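Local coordinates for CarG (PDB 4O7J), which confers intrinsic resistance to carbapenem antibiotics on the Serratia strain that carries it and is a structural homologue of lysozyme inhibitors, at the interface of chains A and B. Sequence-based numbering; all coordinates share one arbitrary frame. Chains: chain A/B, CarG.

Contact 1: the interface of chains A and B. Residues chain A 30-32; chain B 123-125.
The backbone carbonyl oxygen O of A:Asp30 accepts a hydrogen bond from the backbone amide N of B:Leu125 at 2.9 Å, and the bond is nearly straight, 172° at the hydrogen. It is a polar link between short loop segments of two copies of CarG, a carbapenem resistance protein whose fold resembles that of lysozyme inhibitors. The B:Val123 to B:Leu125 stretch leads into strand 126-135 of chain B.

Another bond runs the opposite way. The side-chain amide nitrogen ND2 of A:Asn32 donates to the main-chain O of B:Val123 at 2.9 Å, so that chain A supplies an acceptor to one end of the B:Val123 to B:Leu125 segment and a donor to the other. The acceptor oxygen lies close to the plane of the A:Asn32 amide, as suits an N-H pointed at it, although the amide nitrogen itself stands tilted from the plane of the B:Val123 carbonyl. With CG turned beside its own backbone N (chi1 -78°), A:Asn32 brings its amide toward chain B. The backbone of A:Asn32 has a left-handed conformation, with phi and psi both positive.

Between these bonds the backbones pass close: CA of A:Asn31 lies 4.0 Å from CA of B:Pro124. The A:Asn31 side chain contributes through its root, CB being 3.7 Å from O of B:Val123, while its amide extends away from the bonded carbonyl. Beside the A:Asp30 carbonyl, the methylene CB of A:Asp30 packs against B:Leu125, with CB and the methyl CD2 of the leucine each 3.8 Å from it.

Contact 2: the interface of chains A and B. Residues chain A 25-27, 41, 63; chain B 43, 51, 53.
Strand 22-29 of chain A, with strand 37-45 and the A:Thr63 loop beside it, faces strands 37-45 and 51-53 of chain B. This is a sheet-to-sheet packing between two copies of the CarG-like fold, largely apolar among the residues described here.

B:Phe43 projects from its strand with CG beside the backbone N (chi1 -62°), which carries the ring toward chain A, and chi2 of 92° turns one face to A:Val25. The methyl CG1 of A:Val25 sits over that face in a CH-pi contact, displaced toward the rim, 3.5 Å from CE2 of B:Phe43. Two residues along the same strand, the methyl CB of A:Ala27 touches the ring at CD2 of B:Phe43, 3.6 Å away. The small side chain is consistent with the close approach of the backbones: CA of A:Ala27 is 3.3 Å from the carbonyl O of B:Tyr51. The aromatic ring of B:Tyr51 points away from this meeting, leaving its backbone to face chain A.

A water bridges the strands alongside. The backbone N of B:Tyr51 donates to it at 2.8 Å, and the water lies at a longer 3.2 Å from the carbonyl O of A:Leu26.

B:Ile53 holds an extended side chain (chi2 176°), which carries its terminal methyl CD1 tip to tip against A:Thr63, 3.6 Å from the hydroxyl OG1. The hydroxyl OG1 of A:Thr41 lies farther from the same methyl. The two threonine hydroxyls are hydrogen-bonded to each other, OG1 of A:Thr41 to OG1 of A:Thr63 at 2.8 Å, giving each a polar partner within chain A beside the isoleucine methyl.

Contact 1: the interface of chains A and B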
# COMPACT_ATOMS: atom_id res chain seq x y z
N ASP A 30 -4.40 -3.16 11.64
CA ASP A 30 -5.10 -3.31 12.92
C ASP A 30 -6.60 -3.18 12.76
O ASP A 30 -7.10 -2.12 12.38
CB ASP A 30 -4.58 -2.26 13.91
CG ASP A 30 -3.14 -2.48 14.28
OD1 ASP A 30 -2.77 -3.61 14.62
OD2 ASP A 30 -2.34 -1.52 14.19
N ASN A 31 -7.35 -4.25 13.02
CA ASN A 31 -8.79 -4.18 12.79
C ASN A 31 -9.58 -4.77 13.94
O ASN A 31 -10.57 -5.49 13.72
CB ASN A 31 -9.23 -4.82 11.47
CG ASN A 31 -9.00 -6.30 11.45
OD1 ASN A 31 -8.10 -6.79 12.13
ND2 ASN A 31 -9.84 -7.03 10.72
N ASN A 32 -9.08 -4.52 15.13
CA ASN A 32 -9.77 -4.86 16.36
C ASN A 32 -10.08 -6.36 16.43
O ASN A 32 -11.20 -6.75 16.75
CB ASN A 32 -11.05 -4.01 16.51
CG ASN A 32 -10.75 -2.63 16.95
OD1 ASN A 32 -10.31 -2.44 18.09
ND2 ASN A 32 -10.83 -1.69 16.05
N VAL B 123 -13.47 -3.88 12.90
CA VAL B 123 -13.45 -2.50 12.29
C VAL B 123 -11.97 -1.97 12.30
O VAL B 123 -11.21 -2.23 13.28
CB VAL B 123 -14.36 -1.54 13.11
CG1 VAL B 123 -14.28 -0.08 12.67
CG2 VAL B 123 -15.81 -2.00 13.02
N PRO B 124 -11.57 -1.20 11.28
CA PRO B 124 -10.19 -0.67 11.34
C PRO B 124 -9.95 0.21 12.59
O PRO B 124 -10.80 1.04 12.96
CB PRO B 124 -10.11 0.15 10.06
CG PRO B 124 -11.14 -0.48 9.15
CD PRO B 124 -12.26 -0.83 10.02
N LEU B 125 -8.81 0.07 13.19
CA LEU B 125 -8.44 0.89 14.30
C LEU B 125 -8.32 2.37 13.87
O LEU B 125 -8.79 3.32 14.56
CB LEU B 125 -7.13 0.40 14.80
CG LEU B 125 -6.54 1.25 15.95
CD1 LEU B 125 -7.58 1.39 17.05
CD2 LEU B 125 -5.30 0.54 16.40

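Contact 2: the interface of chains A and B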
# COMPACT_ATOMS: atom_id res chain seq x y z
N VAL A 25 8.42 -1.56 3.48
CA VAL A 25 7.73 -1.11 4.64
C VAL A 25 7.02 -2.29 5.27
O VAL A 25 6.14 -2.94 4.64
CB VAL A 25 6.74 0.04 4.34
CG1 VAL A 25 6.16 0.53 5.64
CG2 VAL A 25 7.45 1.17 3.62
N LEU A 26 7.38 -2.57 6.51
CA LEU A 26 6.70 -3.59 7.30
C LEU A 26 5.71 -2.92 8.22
O LEU A 26 6.08 -2.08 9.07
CB LEU A 26 7.76 -4.33 8.12
CG LEU A 26 7.23 -5.38 9.10
CD1 LEU A 26 6.53 -6.46 8.30
CD2 LEU A 26 8.36 -5.87 10.04
N ALA A 27 4.46 -3.32 8.13
CA ALA A 27 3.39 -2.69 8.88
C ALA A 27 2.34 -3.72 9.17
O ALA A 27 2.45 -4.86 8.74
CB ALA A 27 2.81 -1.53 8.07
N THR A 41 5.00 -3.65 2.01
CA THR A 41 4.75 -2.73 0.88
C THR A 41 6.14 -2.31 0.33
O THR A 41 7.04 -1.99 1.11
CB THR A 41 3.89 -1.52 1.34
OG1 THR A 41 2.74 -1.97 2.08
CG2 THR A 41 3.37 -0.73 0.08
N THR A 63 -0.15 -4.01 -1.15
CA THR A 63 0.50 -4.57 0.07
C THR A 63 0.30 -6.09 0.12
O THR A 63 -0.84 -6.58 -0.03
CB THR A 63 -0.07 -3.84 1.30
OG1 THR A 63 0.17 -2.46 1.13
CG2 THR A 63 0.52 -4.32 2.57
N PHE B 43 0.66 5.27 7.20
CA PHE B 43 1.09 4.35 8.23
C PHE B 43 1.18 5.11 9.59
O PHE B 43 1.92 6.10 9.69
CB PHE B 43 2.49 3.85 7.95
CG PHE B 43 2.66 3.10 6.70
CD1 PHE B 43 3.02 3.78 5.52
CD2 PHE B 43 2.52 1.73 6.69
CE1 PHE B 43 3.14 3.05 4.34
CE2 PHE B 43 2.66 1.01 5.47
CZ PHE B 43 2.97 1.69 4.32
N TYR B 51 3.85 -0.10 12.94
CA TYR B 51 3.17 0.93 12.11
C TYR B 51 1.92 0.30 11.59
O TYR B 51 1.91 -0.86 11.19
CB TYR B 51 4.06 1.41 10.97
CG TYR B 51 5.14 2.35 11.35
CD1 TYR B 51 6.33 1.87 11.92
CD2 TYR B 51 4.97 3.71 11.25
CE1 TYR B 51 7.30 2.70 12.30
CE2 TYR B 51 5.98 4.58 11.63
CZ TYR B 51 7.11 4.07 12.18
OH TYR B 51 8.15 4.87 12.60
N ILE B 53 -0.97 0.31 9.08
CA ILE B 53 -1.34 0.75 7.71
C ILE B 53 -2.83 1.01 7.62
O ILE B 53 -3.68 0.18 8.01
CB ILE B 53 -0.81 -0.24 6.62
CG1 ILE B 53 -1.00 0.33 5.19
CG2 ILE B 53 -1.49 -1.58 6.73
CD1 ILE B 53 -0.44 -0.53 4.08
O HOH W 1 5.03 -2.50 12.02

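The centres of the C-alpha atoms of contact 1 and contact 2 lie about 14 Å apart. They share no residue, but chain A joins them directly: strand 22-29, used in contact 2, runs on into the loop of contact 1. On chain B the fold brings together segments distant in sequence. Hydrogen bonding by backbone and side-chain amides in contact 1 and the more apolar packing of contact 2 belong to the same interface. Because the interface is two-fold symmetric, each patch recurs with the chains exchanged. The deposited assembly is a dimer, though the structure alone does not establish that CarG pairs this way in the cell.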